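Local coordinates for glutathione S-transferase, N-terminal domain protein (Pseudomonas putida, PDB 4NAX) that probably acts as a glutathione transferase of the Ure2p-like group and binds one glutathione disulfide per subunit, at residues E3-A15 / E61-L75. Residues are numbered along the deposited sequence; the frame is centred on the assembly and turned at random.
With GDS (oxidized glutathione disulfide), chain C.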
# COMPACT_ATOMS: atom_id res chain seq x y z
N GLU A 3 3.62 0.61 30.71
CA GLU A 3 3.12 2.02 30.56
C GLU A 3 2.11 2.16 29.41
O GLU A 3 2.12 3.17 28.69
CB GLU A 3 4.31 2.99 30.37
CG GLU A 3 5.25 2.59 29.23
CD GLU A 3 5.71 3.77 28.38
OE1 GLU A 3 6.94 4.05 28.36
OE2 GLU A 3 4.86 4.41 27.72
N LEU A 4 1.22 1.18 29.24
CA LEU A 4 0.23 1.28 28.14
C LEU A 4 -0.81 2.36 28.42
O LEU A 4 -1.42 2.85 27.49
CB LEU A 4 -0.46 -0.06 27.83
CG LEU A 4 0.40 -1.15 27.18
CD1 LEU A 4 -0.47 -2.28 26.63
CD2 LEU A 4 1.30 -0.61 26.08
N SER A 5 -0.97 2.73 29.69
CA SER A 5 -1.90 3.78 30.09
C SER A 5 -1.61 5.16 29.48
O SER A 5 -2.49 6.02 29.45
CB SER A 5 -1.96 3.87 31.62
OG SER A 5 -0.77 4.40 32.21
N ALA A 6 -0.40 5.37 28.98
CA ALA A 6 -0.04 6.59 28.23
C ALA A 6 -0.75 6.72 26.88
O ALA A 6 -0.80 7.80 26.30
CB ALA A 6 1.47 6.65 28.02
N PHE A 7 -1.28 5.60 26.38
CA PHE A 7 -1.98 5.56 25.11
C PHE A 7 -3.47 5.59 25.37
O PHE A 7 -4.03 4.63 25.90
CB PHE A 7 -1.57 4.29 24.37
CG PHE A 7 -0.13 4.29 23.98
CD1 PHE A 7 0.85 3.88 24.88
CD2 PHE A 7 0.26 4.74 22.72
CE1 PHE A 7 2.18 3.93 24.54
CE2 PHE A 7 1.59 4.78 22.37
CZ PHE A 7 2.56 4.37 23.27
N PRO A 8 -4.15 6.70 24.98
CA PRO A 8 -5.59 6.81 25.28
C PRO A 8 -6.47 5.71 24.71
O PRO A 8 -7.56 5.47 25.22
CB PRO A 8 -5.96 8.17 24.69
CG PRO A 8 -4.70 8.96 24.77
CD PRO A 8 -3.60 7.98 24.50
N ILE A 9 -6.03 5.02 23.67
CA ILE A 9 -6.82 3.91 23.15
C ILE A 9 -7.15 2.89 24.24
O ILE A 9 -8.22 2.25 24.21
CB ILE A 9 -6.12 3.28 21.92
CG1 ILE A 9 -7.10 2.37 21.17
CG2 ILE A 9 -4.86 2.52 22.31
CD1 ILE A 9 -6.65 2.01 19.76
N THR A 10 -6.24 2.74 25.21
CA THR A 10 -6.41 1.75 26.27
C THR A 10 -7.49 2.14 27.27
O THR A 10 -7.92 1.30 28.07
CB THR A 10 -5.10 1.46 27.01
OG1 THR A 10 -4.67 2.63 27.73
CG2 THR A 10 -4.00 0.99 26.03
N ARG A 11 -7.92 3.40 27.24
CA ARG A 11 -9.04 3.82 28.08
C ARG A 11 -10.34 3.20 27.57
O ARG A 11 -11.22 2.83 28.34
CB ARG A 11 -9.17 5.35 28.10
CG ARG A 11 -8.03 6.04 28.81
CD ARG A 11 -8.11 7.55 28.66
NE ARG A 11 -6.79 8.16 28.74
CZ ARG A 11 -6.48 9.38 28.30
NH1 ARG A 11 -7.39 10.13 27.68
NH2 ARG A 11 -5.24 9.84 28.45
N LYS A 12 -10.43 3.08 26.25
CA LYS A 12 -11.63 2.56 25.63
C LYS A 12 -11.62 1.03 25.48
O LYS A 12 -12.67 0.39 25.60
CB LYS A 12 -11.86 3.27 24.30
CG LYS A 12 -13.16 2.92 23.60
CD LYS A 12 -13.39 3.88 22.46
CE LYS A 12 -14.65 3.55 21.68
NZ LYS A 12 -15.87 3.91 22.45
N TRP A 13 -10.43 0.46 25.26
CA TRP A 13 -10.25 -0.98 25.23
C TRP A 13 -9.12 -1.36 26.19
O TRP A 13 -7.98 -1.52 25.78
CB TRP A 13 -9.90 -1.45 23.83
CG TRP A 13 -11.01 -1.29 22.83
CD1 TRP A 13 -12.03 -2.14 22.59
CD2 TRP A 13 -11.20 -0.18 21.95
NE1 TRP A 13 -12.85 -1.65 21.61
CE2 TRP A 13 -12.35 -0.45 21.18
CE3 TRP A 13 -10.49 0.99 21.70
CZ2 TRP A 13 -12.82 0.43 20.22
CZ3 TRP A 13 -10.94 1.84 20.72
CH2 TRP A 13 -12.10 1.56 19.99
N PRO A 14 -9.43 -1.50 27.49
CA PRO A 14 -8.37 -1.82 28.44
C PRO A 14 -7.69 -3.14 28.15
O PRO A 14 -8.32 -4.08 27.70
CB PRO A 14 -9.10 -1.87 29.79
CG PRO A 14 -10.34 -1.08 29.61
CD PRO A 14 -10.71 -1.20 28.16
N ALA A 15 -6.40 -3.21 28.46
CA ALA A 15 -5.63 -4.42 28.33
C ALA A 15 -5.80 -5.30 29.57
O ALA A 15 -5.41 -4.91 30.67
CB ALA A 15 -4.17 -4.09 28.14
N GLU A 61 -10.35 8.21 21.22
CA GLU A 61 -9.43 7.23 21.79
C GLU A 61 -8.84 6.35 20.67
O GLU A 61 -7.65 6.13 20.63
CB GLU A 61 -10.14 6.37 22.84
CG GLU A 61 -10.60 7.14 24.07
CD GLU A 61 -12.01 7.72 23.96
OE1 GLU A 61 -12.57 7.78 22.86
OE2 GLU A 61 -12.54 8.11 25.02
N PHE A 62 -9.67 5.87 19.76
CA PHE A 62 -9.15 5.08 18.64
C PHE A 62 -8.21 5.88 17.74
O PHE A 62 -7.11 5.42 17.43
CB PHE A 62 -10.27 4.46 17.79
CG PHE A 62 -9.76 3.53 16.73
CD1 PHE A 62 -9.28 2.30 17.07
CD2 PHE A 62 -9.70 3.91 15.40
CE1 PHE A 62 -8.78 1.44 16.13
CE2 PHE A 62 -9.18 3.07 14.45
CZ PHE A 62 -8.73 1.82 14.81
N ILE A 63 -8.65 7.09 17.36
CA ILE A 63 -7.90 7.92 16.45
C ILE A 63 -6.56 8.35 17.04
O ILE A 63 -5.59 8.57 16.30
CB ILE A 63 -8.75 9.12 15.98
CG1 ILE A 63 -9.89 8.60 15.09
CG2 ILE A 63 -7.94 10.17 15.24
CD1 ILE A 63 -10.94 9.62 14.75
N SER A 64 -6.49 8.47 18.38
CA SER A 64 -5.24 8.85 19.04
C SER A 64 -4.10 7.91 18.70
O SER A 64 -2.93 8.30 18.75
CB SER A 64 -5.40 8.95 20.56
OG SER A 64 -5.57 7.69 21.20
N LEU A 65 -4.42 6.66 18.39
CA LEU A 65 -3.42 5.74 17.90
C LEU A 65 -3.53 5.57 16.39
O LEU A 65 -2.54 5.71 15.67
CB LEU A 65 -3.55 4.41 18.60
CG LEU A 65 -2.42 3.44 18.24
CD1 LEU A 65 -2.08 2.54 19.39
CD2 LEU A 65 -2.78 2.65 17.01
N SER A 66 -4.73 5.32 15.90
CA SER A 66 -4.93 5.00 14.49
C SER A 66 -5.43 6.23 13.75
O SER A 66 -6.63 6.47 13.64
CB SER A 66 -5.89 3.83 14.41
OG SER A 66 -5.83 3.29 13.11
N ALA A 67 -4.47 7.05 13.28
CA ALA A 67 -4.75 8.43 12.88
C ALA A 67 -5.69 8.54 11.70
O ALA A 67 -6.39 9.54 11.54
CB ALA A 67 -3.46 9.18 12.55
N ASN A 68 -5.70 7.53 10.84
CA ASN A 68 -6.58 7.50 9.67
C ASN A 68 -7.96 6.92 9.97
O ASN A 68 -8.74 6.71 9.05
CB ASN A 68 -5.84 6.75 8.56
CG ASN A 68 -6.55 6.76 7.23
OD1 ASN A 68 -7.04 7.79 6.76
ND2 ASN A 68 -6.54 5.61 6.57
N ASN A 69 -8.26 6.71 11.24
CA ASN A 69 -9.58 6.23 11.66
C ASN A 69 -9.98 4.87 11.10
O ASN A 69 -11.16 4.59 10.94
CB ASN A 69 -10.70 7.30 11.61
CG ASN A 69 -11.16 7.74 10.23
OD1 ASN A 69 -10.91 8.89 9.82
ND2 ASN A 69 -11.93 6.91 9.56
N LYS A 70 -8.98 4.02 10.85
CA LYS A 70 -9.25 2.71 10.27
C LYS A 70 -8.63 1.59 11.05
O LYS A 70 -7.63 1.77 11.75
CB LYS A 70 -8.84 2.69 8.79
CG LYS A 70 -9.75 3.66 8.00
CD LYS A 70 -9.72 3.60 6.52
CE LYS A 70 -10.67 4.65 5.99
NZ LYS A 70 -10.77 4.61 4.52
N ILE A 71 -9.25 0.43 10.95
CA ILE A 71 -8.66 -0.80 11.46
C ILE A 71 -7.95 -1.50 10.31
O ILE A 71 -8.28 -1.31 9.13
CB ILE A 71 -9.72 -1.73 12.12
CG1 ILE A 71 -10.78 -2.26 11.15
CG2 ILE A 71 -10.38 -1.03 13.30
CD1 ILE A 71 -10.39 -3.53 10.40
N PRO A 72 -6.99 -2.39 10.62
CA PRO A 72 -6.48 -2.73 11.95
C PRO A 72 -5.44 -1.73 12.47
O PRO A 72 -4.80 -1.00 11.70
CB PRO A 72 -5.84 -4.09 11.73
CG PRO A 72 -5.30 -3.99 10.33
CD PRO A 72 -6.36 -3.20 9.57
N ALA A 73 -5.22 -1.79 13.78
CA ALA A 73 -4.15 -1.05 14.44
C ALA A 73 -3.65 -1.93 15.57
O ALA A 73 -4.39 -2.79 16.07
CB ALA A 73 -4.62 0.29 14.96
N ILE A 74 -2.40 -1.73 15.96
CA ILE A 74 -1.82 -2.44 17.08
C ILE A 74 -1.13 -1.50 18.06
O ILE A 74 -0.74 -0.38 17.71
CB ILE A 74 -0.81 -3.53 16.64
CG1 ILE A 74 0.39 -2.93 15.90
CG2 ILE A 74 -1.51 -4.59 15.80
CD1 ILE A 74 1.58 -3.86 15.77
N LEU A 75 -0.96 -2.00 19.28
CA LEU A 75 -0.09 -1.37 20.29
C LEU A 75 0.72 -2.51 20.89
O LEU A 75 0.18 -3.35 21.61
CB LEU A 75 -0.89 -0.63 21.33
CG LEU A 75 -0.08 0.05 22.43
CD1 LEU A 75 0.93 1.04 21.88
CD2 LEU A 75 -1.06 0.73 23.38
N1 GDS C . -15.24 4.20 4.04
CA1 GDS C . -15.30 2.92 3.33
C1 GDS C . -16.06 3.05 2.03
OE1 GDS C . -15.85 2.20 1.14
OE2 GDS C . -16.88 3.99 1.87
CB1 GDS C . -15.98 1.88 4.23
CG1 GDS C . -15.75 0.42 3.80
CD1 GDS C . -14.31 0.03 3.94
O1 GDS C . -13.59 0.57 4.77
N2 GDS C . -13.89 -0.92 3.12
CA2 GDS C . -12.55 -1.48 3.16
C2 GDS C . -11.80 -1.20 1.89
O2 GDS C . -12.37 -1.24 0.80
CB2 GDS C . -12.62 -2.99 3.37
SG2 GDS C . -13.22 -3.51 4.97
N3 GDS C . -10.50 -0.95 2.01
CA3 GDS C . -9.66 -0.65 0.86
C3 GDS C . -8.22 -1.11 1.00
OE3 GDS C . -7.38 -0.51 0.31
OE4 GDS C . -8.00 -2.10 1.71
N4 GDS C . -13.01 1.34 7.63
CA4 GDS C . -13.62 2.24 8.58
C4 GDS C . -14.11 3.52 7.96
OE5 GDS C . -14.69 4.37 8.69
OE6 GDS C . -13.96 3.67 6.72
C5 GDS C . -11.98 0.58 7.98
O5 GDS C . -11.48 0.64 9.10
CA5 GDS C . -11.46 -0.40 6.95
N5 GDS C . -10.00 -0.42 6.96
CB5 GDS C . -12.02 -1.79 7.29
SG5 GDS C . -11.45 -3.11 6.23
CA6 GDS C . -5.51 0.31 5.13
C6 GDS C . -4.93 -0.95 5.70
OE7 GDS C . -4.94 -1.09 6.95
OE8 GDS C . -4.45 -1.78 4.90
N6 GDS C . -4.77 0.68 3.90
CB6 GDS C . -7.00 0.12 4.82
CG6 GDS C . -7.80 -0.13 6.10
CD6 GDS C . -9.29 -0.14 5.87
O6 GDS C . -9.78 0.05 4.75
O HOH W 1 -3.65 5.81 21.88
O HOH W 2 -15.28 6.80 23.16
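Leu75 meets the N-terminal segment 3-15 through its two methyl groups. Its CB leaves strand 73-76 toward that segment, and CG, anti to the backbone N (chi1 180°), carries both methyls on to Leu4 and Phe7. CG lies 4.0 Å from Leu4 CD2. CD1 sits over the centre of the Phe7 ring, 3.7 Å from the centroid and 7° off the normal, a CH-pi contact. CD2 lies at the root of the ring, 3.7 Å from Phe7 CB, and also touches Leu4 CD2 and Thr10 CG2. Phe7 O accepts from both Thr10 N and Thr10 OG1, which fixes the threonine side chain and keeps its CG2 against Leu75.

The strand belongs to the thioredoxin-like domain of the GST fold. The loop before it carries the cis peptide bond between Ile71 and Pro72, a hallmark of this fold. Ile71 N donates to O5 of the glutathione disulfide and Ile71 O accepts from its N5, the antiparallel pairing by which GSTs hold the glutathione backbone.

Ile9 packs on helix 60-65. Its CD1 lies 3.8 Å from Phe62 CD1, and its CG2 meets Leu65 CD1. Trp13 brings CZ3 to Phe62 CB (4.0 Å), while its NE1 bonds to Lys49 O. No direct hydrogen bond joins the segments. One water links Ile9 N to Ser64 OG; a second water accepts from Lys12 NZ and donates to Glu61 OE1.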